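Local coordinates for SorB (Sorangium cellulosum, PDB 6B2V), which forms a pyran ring, as the pyran synthase domain of module nine, in the trans-acyltransferase assembly line that makes the polyketide antibiotic sorangicin, at residues Val35-Asp49 with Ile96-Asp109. Numbering follows the deposited sequence.
Sequences VADAEGRRAFAAVFD and IRDRACELRVVLSD
Two neighbouring antiparallel strands of what is probably the N-terminal hotdog fold, 41-48 and 101-110, meet here, with R42, F44, A46 and F48 each hydrogen-bonded both ways to L107, V105, L103 and C101. The bonds are nearly straight: L103 N reaches A46 O at 2.8 Å and 170°. Between these pairs, CA-H groups lean on carbonyls, as A45 CA does on L103 O at 3.3 Å.

The face carrying F44, F48, L103, V105 and L107 is the greasy one. F48 CG stands anti to the carbonyl carbon, chi1 -54°, which brings the ring over toward L103, whose CB meets the ring edge near its plane, 4.0 Å from CE2. I96, in the loop ahead of strand 101-110, sets CD1 against F48 CB at 3.9 Å. F44 places CB against V105 CG1, and its ring reaches L107 CD1 obliquely. Helix 64-77 packs onto this face through A74, A77 and M70, while F62 meets the F48 ring edge-to-face.

The other face is mixed. V106 CG1, anti to its backbone N (chi1 179°), sits 3.7 Å above the centre of the R41 guanidinium. D37 approaches that same group in plane at its edge, R41 NH2 giving D37 OD1 a 2.9 Å hydrogen bond to the syn lone pair, part of a salt bridge, so methyl and carboxylate hold the flat group from two directions. Further along, V47 CG2 touches E102 CB and A45 CB lies by the E102 carboxylate. Beside G40, a water donates to G40 O and accepts from D109 N.

One face turned to a helix and the other a mix of small apolar and polar side chains is the antiparallel sheet of a hotdog fold, as in polyketide synthase dehydratase domains.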
ATOM      1  N   VAL A  35       4.912  21.660  10.262  1.00 27.39           N
ATOM      2  CA  VAL A  35       4.018  22.370  11.099  1.00 33.07           C
ATOM      3  C   VAL A  35       4.413  22.241  12.563  1.00 31.57           C
ATOM      4  O   VAL A  35       4.923  21.263  12.975  1.00 34.20           O
ATOM      5  CB  VAL A  35       2.632  21.866  10.738  1.00 34.40           C
ATOM      6  CG1 VAL A  35       1.820  21.344  11.856  1.00 38.89           C
ATOM      7  CG2 VAL A  35       1.946  22.804   9.809  1.00 36.25           C
ATOM      8  N   ALA A  36       4.212  23.298  13.324  1.00 41.05           N
ATOM      9  CA  ALA A  36       4.644  23.296  14.703  1.00 38.30           C
ATOM     10  C   ALA A  36       3.911  22.367  15.641  1.00 39.29           C
ATOM     11  O   ALA A  36       2.740  22.229  15.560  1.00 43.73           O
ATOM     12  CB  ALA A  36       4.684  24.709  15.247  1.00 41.57           C
ATOM     13  N   ASP A  37       4.677  21.744  16.512  1.00 41.07           N
ATOM     14  CA  ASP A  37       4.235  20.814  17.515  1.00 43.66           C
ATOM     15  C   ASP A  37       5.184  20.854  18.723  1.00 43.55           C
ATOM     16  O   ASP A  37       6.254  21.415  18.673  1.00 44.28           O
ATOM     17  CB  ASP A  37       4.166  19.398  16.966  1.00 42.11           C
ATOM     18  CG  ASP A  37       2.998  18.632  17.488  1.00 45.03           C
ATOM     19  OD1 ASP A  37       2.253  19.127  18.298  1.00 47.94           O
ATOM     20  OD2 ASP A  37       2.797  17.509  17.073  1.00 48.51           O
ATOM     21  N   ALA A  38       4.837  20.093  19.743  1.00 47.42           N
ATOM     22  CA  ALA A  38       5.552  20.066  21.006  1.00 43.45           C
ATOM     23  C   ALA A  38       6.049  18.745  21.489  1.00 45.33           C
ATOM     24  O   ALA A  38       5.674  17.737  21.006  1.00 47.51           O
ATOM     25  CB  ALA A  38       4.617  20.560  22.060  1.00 43.84           C
ATOM     26  N   GLU A  39       6.928  18.779  22.453  1.00 46.13           N
ATOM     27  CA  GLU A  39       7.411  17.579  23.111  1.00 44.88           C
ATOM     28  C   GLU A  39       8.053  16.389  22.369  1.00 43.41           C
ATOM     29  O   GLU A  39       7.863  15.251  22.775  1.00 50.95           O
ATOM     30  CB  GLU A  39       6.297  17.027  23.997  1.00 46.42           C
ATOM     31  CG  GLU A  39       5.457  17.988  24.744  1.00 46.88           C
ATOM     32  CD  GLU A  39       4.169  17.314  25.154  1.00 53.39           C
ATOM     33  OE1 GLU A  39       4.161  16.760  26.268  1.00 56.40           O
ATOM     34  OE2 GLU A  39       3.201  17.292  24.349  1.00 55.01           O
ATOM     35  N   GLY A  40       8.943  16.571  21.434  1.00 43.42           N
ATOM     36  CA  GLY A  40       9.417  15.354  20.804  1.00 44.74           C
ATOM     37  C   GLY A  40       8.376  14.792  19.842  1.00 42.85           C
ATOM     38  O   GLY A  40       8.044  13.602  19.825  1.00 40.43           O
ATOM     39  N   ARG A  41       7.788  15.728  19.136  1.00 40.02           N
ATOM     40  CA  ARG A  41       6.849  15.457  18.081  1.00 36.40           C
ATOM     41  C   ARG A  41       7.150  16.373  16.942  1.00 37.49           C
ATOM     42  O   ARG A  41       7.492  17.486  17.115  1.00 39.98           O
ATOM     43  CB  ARG A  41       5.434  15.707  18.502  1.00 35.46           C
ATOM     44  CG  ARG A  41       4.921  14.614  19.366  1.00 38.71           C
ATOM     45  CD  ARG A  41       3.618  14.953  20.037  1.00 40.07           C
ATOM     46  NE  ARG A  41       2.812  15.909  19.322  1.00 42.70           N
ATOM     47  CZ  ARG A  41       1.525  15.722  19.131  1.00 44.43           C
ATOM     48  NH1 ARG A  41       0.993  14.621  19.590  1.00 45.18           N
ATOM     49  NH2 ARG A  41       0.780  16.595  18.459  1.00 44.09           N
ATOM     50  N   ARG A  42       7.022  15.863  15.750  1.00 32.32           N
ATOM     51  CA  ARG A  42       7.171  16.634  14.554  1.00 28.50           C
ATOM     52  C   ARG A  42       5.955  16.348  13.698  1.00 26.34           C
ATOM     53  O   ARG A  42       5.507  15.269  13.644  1.00 29.06           O
ATOM     54  CB  ARG A  42       8.461  16.307  13.855  1.00 34.57           C
ATOM     55  CG  ARG A  42       9.622  16.893  14.626  1.00 33.46           C
ATOM     56  CD  ARG A  42      10.925  16.835  13.915  1.00 32.40           C
ATOM     57  NE  ARG A  42      11.017  17.678  12.756  1.00 30.92           N
ATOM     58  CZ  ARG A  42      12.088  17.706  11.987  1.00 32.26           C
ATOM     59  NH1 ARG A  42      13.116  16.962  12.289  1.00 33.17           N
ATOM     60  NH2 ARG A  42      12.136  18.450  10.930  1.00 31.41           N
ATOM     61  N   ALA A  43       5.465  17.368  13.049  1.00 27.63           N
ATOM     62  CA  ALA A  43       4.253  17.301  12.282  1.00 27.70           C
ATOM     63  C   ALA A  43       4.432  17.930  10.938  1.00 28.16           C
ATOM     64  O   ALA A  43       5.124  18.879  10.792  1.00 26.81           O
ATOM     65  CB  ALA A  43       3.127  17.996  13.048  1.00 26.15           C
ATOM     66  N   PHE A  44       3.801  17.333   9.941  1.00 22.31           N
ATOM     67  CA  PHE A  44       3.841  17.788   8.574  1.00 20.16           C
ATOM     68  C   PHE A  44       2.460  17.824   7.972  1.00 21.38           C
ATOM     69  O   PHE A  44       1.628  17.119   8.399  1.00 20.73           O
ATOM     70  CB  PHE A  44       4.743  16.906   7.701  1.00 22.52           C
ATOM     71  CG  PHE A  44       6.145  16.850   8.177  1.00 21.02           C
ATOM     72  CD1 PHE A  44       6.470  16.033   9.186  1.00 21.44           C
ATOM     73  CD2 PHE A  44       7.103  17.626   7.623  1.00 27.37           C
ATOM     74  CE1 PHE A  44       7.732  15.974   9.673  1.00 28.46           C
ATOM     75  CE2 PHE A  44       8.378  17.575   8.092  1.00 25.32           C
ATOM     76  CZ  PHE A  44       8.691  16.748   9.117  1.00 26.05           C
ATOM     77  N   ALA A  45       2.269  18.669   6.978  1.00 19.80           N
ATOM     78  CA  ALA A  45       0.992  18.843   6.360  1.00 20.94           C
ATOM     79  C   ALA A  45       1.023  19.032   4.861  1.00 21.57           C
ATOM     80  O   ALA A  45       2.012  19.365   4.330  1.00 20.12           O
ATOM     81  CB  ALA A  45       0.288  20.009   7.020  1.00 22.32           C
ATOM     82  N   ALA A  46      -0.097  18.722   4.224  1.00 19.48           N
ATOM     83  CA  ALA A  46      -0.332  18.923   2.827  1.00 18.46           C
ATOM     84  C   ALA A  46      -1.800  19.238   2.585  1.00 19.77           C
ATOM     85  O   ALA A  46      -2.628  18.767   3.247  1.00 20.86           O
ATOM     86  CB  ALA A  46       0.082  17.691   2.021  1.00 20.11           C
ATOM     87  N   VAL A  47      -2.075  20.034   1.581  1.00 19.66           N
ATOM     88  CA  VAL A  47      -3.422  20.348   1.192  1.00 19.90           C
ATOM     89  C   VAL A  47      -3.687  19.779  -0.195  1.00 22.68           C
ATOM     90  O   VAL A  47      -2.935  19.986  -1.046  1.00 23.39           O
ATOM     91  CB  VAL A  47      -3.634  21.861   1.099  1.00 25.34           C
ATOM     92  CG1 VAL A  47      -5.017  22.161   0.624  1.00 27.36           C
ATOM     93  CG2 VAL A  47      -3.392  22.484   2.446  1.00 27.84           C
ATOM     94  N   PHE A  48      -4.776  19.063  -0.353  1.00 21.82           N
ATOM     95  CA  PHE A  48      -5.165  18.470  -1.601  1.00 22.69           C
ATOM     96  C   PHE A  48      -6.466  19.036  -2.073  1.00 25.27           C
ATOM     97  O   PHE A  48      -7.327  19.287  -1.310  1.00 23.94           O
ATOM     98  CB  PHE A  48      -5.304  16.967  -1.443  1.00 23.91           C
ATOM     99  CG  PHE A  48      -4.091  16.321  -0.887  1.00 23.79           C
ATOM    100  CD1 PHE A  48      -3.024  16.048  -1.692  1.00 22.63           C
ATOM    101  CD2 PHE A  48      -3.992  16.028   0.427  1.00 21.04           C
ATOM    102  CE1 PHE A  48      -1.903  15.482  -1.191  1.00 21.47           C
ATOM    103  CE2 PHE A  48      -2.863  15.455   0.932  1.00 18.42           C
ATOM    104  CZ  PHE A  48      -1.804  15.184   0.120  1.00 21.51           C
ATOM    105  N   ASP A  49      -6.529  19.317  -3.343  1.00 24.13           N
ATOM    106  CA  ASP A  49      -7.729  19.852  -3.948  1.00 27.67           C
ATOM    107  C   ASP A  49      -8.556  18.907  -4.779  1.00 28.61           C
ATOM    108  O   ASP A  49      -9.603  19.250  -5.184  1.00 29.54           O
ATOM    109  CB  ASP A  49      -7.456  21.139  -4.715  1.00 30.20           C
ATOM    110  CG  ASP A  49      -6.625  20.940  -5.932  1.00 32.49           C
ATOM    111  OD1 ASP A  49      -6.367  19.835  -6.342  1.00 28.17           O
ATOM    112  OD2 ASP A  49      -6.217  21.936  -6.467  1.00 37.05           O
ATOM    113  N   ILE A  96     -11.970  13.574  -1.320  1.00 22.24           N
ATOM    114  CA  ILE A  96     -11.775  14.964  -1.622  1.00 22.75           C
ATOM    115  C   ILE A  96     -12.189  15.266  -3.032  1.00 28.85           C
ATOM    116  O   ILE A  96     -11.533  14.865  -3.945  1.00 26.89           O
ATOM    117  CB  ILE A  96     -10.311  15.342  -1.476  1.00 23.41           C
ATOM    118  CG1 ILE A  96      -9.885  15.146  -0.036  1.00 22.89           C
ATOM    119  CG2 ILE A  96     -10.108  16.800  -1.821  1.00 27.19           C
ATOM    120  CD1 ILE A  96      -8.421  15.302   0.215  1.00 23.96           C
ATOM    121  N   ARG A  97     -13.276  15.993  -3.153  1.00 28.99           N
ATOM    122  CA  ARG A  97     -13.814  16.370  -4.424  1.00 33.31           C
ATOM    123  C   ARG A  97     -14.308  17.804  -4.468  1.00 37.38           C
ATOM    124  O   ARG A  97     -13.831  18.600  -5.189  1.00 39.42           O
ATOM    125  CB  ARG A  97     -14.981  15.493  -4.749  1.00 35.35           C
ATOM    126  CG  ARG A  97     -15.327  15.441  -6.221  1.00 39.04           C
ATOM    127  CD  ARG A  97     -16.642  14.724  -6.370  1.00 42.77           C
ATOM    128  NE  ARG A  97     -16.394  13.318  -6.598  1.00 45.55           N
ATOM    129  CZ  ARG A  97     -16.672  12.318  -5.781  1.00 45.18           C
ATOM    130  NH1 ARG A  97     -17.248  12.521  -4.607  1.00 44.43           N
ATOM    131  NH2 ARG A  97     -16.333  11.098  -6.166  1.00 40.13           N
ATOM    132  N   ASP A  98     -15.297  18.090  -3.673  1.00 37.08           N
ATOM    133  CA  ASP A  98     -15.906  19.411  -3.684  1.00 42.56           C
ATOM    134  C   ASP A  98     -14.987  20.595  -3.303  1.00 39.14           C
ATOM    135  O   ASP A  98     -14.950  21.621  -3.943  1.00 39.29           O
ATOM    136  CB  ASP A  98     -17.108  19.367  -2.739  1.00 45.52           C
ATOM    137  CG  ASP A  98     -16.818  18.574  -1.449  1.00 49.61           C
ATOM    138  OD1 ASP A  98     -16.722  17.321  -1.476  1.00 50.62           O
ATOM    139  OD2 ASP A  98     -16.660  19.219  -0.405  1.00 52.20           O
ATOM    140  N   ARG A  99     -14.226  20.386  -2.261  1.00 38.50           N
ATOM    141  CA  ARG A  99     -13.381  21.394  -1.666  1.00 34.56           C
ATOM    142  C   ARG A  99     -12.034  20.837  -1.264  1.00 30.97           C
ATOM    143  O   ARG A  99     -11.958  19.723  -0.881  1.00 32.49           O
ATOM    144  CB  ARG A  99     -14.147  21.791  -0.418  1.00 32.98           C
ATOM    145  CG  ARG A  99     -13.416  22.527   0.713  1.00 37.80           C
ATOM    146  CD  ARG A  99     -14.307  23.503   1.448  1.00 40.21           C
ATOM    147  NE  ARG A  99     -14.798  24.519   0.559  1.00 41.33           N
ATOM    148  CZ  ARG A  99     -14.400  25.792   0.518  1.00 38.73           C
ATOM    149  NH1 ARG A  99     -13.531  26.297   1.358  1.00 36.65           N
ATOM    150  NH2 ARG A  99     -14.917  26.581  -0.404  1.00 36.65           N
ATOM    151  N   ALA A 100     -11.010  21.661  -1.226  1.00 26.92           N
ATOM    152  CA  ALA A 100      -9.710  21.213  -0.771  1.00 28.14           C
ATOM    153  C   ALA A 100      -9.706  20.891   0.736  1.00 28.70           C
ATOM    154  O   ALA A 100     -10.537  21.328   1.447  1.00 26.99           O
ATOM    155  CB  ALA A 100      -8.662  22.217  -1.046  1.00 28.15           C
ATOM    156  N   CYS A 101      -8.759  20.058   1.167  1.00 25.56           N
ATOM    157  CA  CYS A 101      -8.618  19.638   2.551  1.00 25.35           C
ATOM    158  C   CYS A 101      -7.171  19.453   2.938  1.00 22.56           C
ATOM    159  O   CYS A 101      -6.372  19.009   2.166  1.00 23.24           O
ATOM    160  CB  CYS A 101      -9.340  18.309   2.744  1.00 26.37           C
ATOM    161  SG  CYS A 101      -9.752  17.805   4.432  1.00 24.61           S
ATOM    162  N   GLU A 102      -6.865  19.746   4.178  1.00 21.48           N
ATOM    163  CA  GLU A 102      -5.544  19.543   4.669  1.00 20.56           C
ATOM    164  C   GLU A 102      -5.436  18.191   5.342  1.00 20.71           C
ATOM    165  O   GLU A 102      -6.329  17.768   5.956  1.00 21.99           O
ATOM    166  CB  GLU A 102      -5.195  20.620   5.685  1.00 23.23           C
ATOM    167  CG  GLU A 102      -3.831  20.488   6.334  1.00 27.25           C
ATOM    168  CD  GLU A 102      -3.629  21.309   7.623  1.00 26.73           C
ATOM    169  OE1 GLU A 102      -4.138  20.989   8.677  1.00 35.10           O
ATOM    170  OE2 GLU A 102      -2.904  22.235   7.592  1.00 29.61           O
ATOM    171  N   LEU A 103      -4.316  17.531   5.158  1.00 18.30           N
ATOM    172  CA  LEU A 103      -4.015  16.284   5.827  1.00 18.90           C
ATOM    173  C   LEU A 103      -2.747  16.508   6.618  1.00 16.81           C
ATOM    174  O   LEU A 103      -1.832  17.065   6.099  1.00 18.10           O
ATOM    175  CB  LEU A 103      -3.818  15.167   4.817  1.00 19.09           C
ATOM    176  CG  LEU A 103      -4.024  13.753   5.259  1.00 20.91           C
ATOM    177  CD1 LEU A 103      -5.358  13.525   5.878  1.00 17.23           C
ATOM    178  CD2 LEU A 103      -3.876  12.852   4.065  1.00 18.43           C
ATOM    179  N   ARG A 104      -2.741  16.052   7.850  1.00 16.93           N
ATOM    180  CA  ARG A 104      -1.607  16.208   8.730  1.00 19.21           C
ATOM    181  C   ARG A 104      -1.119  14.886   9.236  1.00 18.35           C
ATOM    182  O   ARG A 104      -1.894  14.041   9.443  1.00 18.10           O
ATOM    183  CB  ARG A 104      -1.988  17.097   9.911  1.00 20.05           C
ATOM    184  CG  ARG A 104      -0.850  17.413  10.840  1.00 22.99           C
ATOM    185  CD  ARG A 104      -1.285  18.199  12.059  1.00 24.32           C
ATOM    186  NE  ARG A 104      -2.021  19.409  11.738  1.00 26.47           N
ATOM    187  CZ  ARG A 104      -2.747  20.062  12.636  1.00 32.69           C
ATOM    188  NH1 ARG A 104      -2.848  19.595  13.852  1.00 28.05           N
ATOM    189  NH2 ARG A 104      -3.396  21.151  12.325  1.00 32.49           N
ATOM    190  N   VAL A 105       0.189  14.731   9.339  1.00 17.84           N
ATOM    191  CA  VAL A 105       0.755  13.532   9.872  1.00 18.15           C
ATOM    192  C   VAL A 105       1.659  13.924  11.013  1.00 19.00           C
ATOM    193  O   VAL A 105       2.499  14.729  10.845  1.00 20.84           O
ATOM    194  CB  VAL A 105       1.493  12.705   8.796  1.00 18.52           C
ATOM    195  CG1 VAL A 105       2.561  13.496   8.121  1.00 20.43           C
ATOM    196  CG2 VAL A 105       2.077  11.455   9.379  1.00 18.74           C
ATOM    197  N   VAL A 106       1.455  13.315  12.157  1.00 18.38           N
ATOM    198  CA  VAL A 106       2.225  13.579  13.350  1.00 20.92           C
ATOM    199  C   VAL A 106       3.096  12.376  13.699  1.00 19.61           C
ATOM    200  O   VAL A 106       2.638  11.290  13.736  1.00 18.11           O
ATOM    201  CB  VAL A 106       1.278  13.874  14.527  1.00 22.36           C
ATOM    202  CG1 VAL A 106       2.037  14.136  15.815  1.00 25.50           C
ATOM    203  CG2 VAL A 106       0.434  15.057  14.216  1.00 22.69           C
ATOM    204  N   LEU A 107       4.363  12.627  13.962  1.00 20.30           N
ATOM    205  CA  LEU A 107       5.309  11.607  14.311  1.00 21.13           C
ATOM    206  C   LEU A 107       5.701  11.756  15.757  1.00 24.66           C
ATOM    207  O   LEU A 107       6.005  12.806  16.144  1.00 28.05           O
ATOM    208  CB  LEU A 107       6.559  11.775  13.484  1.00 22.60           C
ATOM    209  CG  LEU A 107       6.391  11.801  11.971  1.00 22.42           C
ATOM    210  CD1 LEU A 107       7.745  12.000  11.297  1.00 22.28           C
ATOM    211  CD2 LEU A 107       5.776  10.494  11.530  1.00 20.25           C
ATOM    212  N   SER A 108       5.679  10.688  16.508  1.00 23.42           N
ATOM    213  CA  SER A 108       6.038  10.693  17.911  1.00 26.18           C
ATOM    214  C   SER A 108       7.001   9.557  18.240  1.00 28.96           C
ATOM    215  O   SER A 108       7.031   8.584  17.589  1.00 24.93           O
ATOM    216  CB  SER A 108       4.805  10.580  18.749  1.00 29.30           C
ATOM    217  OG  SER A 108       4.128   9.398  18.476  1.00 31.70           O
ATOM    218  N   ASP A 109       7.785   9.717  19.291  1.00 31.74           N
ATOM    219  CA  ASP A 109       8.770   8.723  19.630  1.00 30.48           C
ATOM    220  C   ASP A 109       8.150   7.397  20.006  1.00 32.84           C
ATOM    221  O   ASP A 109       7.189   7.345  20.661  1.00 35.91           O
ATOM    222  CB  ASP A 109       9.662   9.218  20.783  1.00 36.24           C
ATOM    223  CG  ASP A 109      10.619  10.313  20.370  1.00 41.90           C
ATOM    224  OD1 ASP A 109      10.447  10.972  19.327  1.00 44.02           O
ATOM    225  OD2 ASP A 109      11.550  10.567  21.148  1.00 49.07           O
TER
HETATM  226  O   HOH W   1       6.914  11.975  21.451  1.00 45.78           O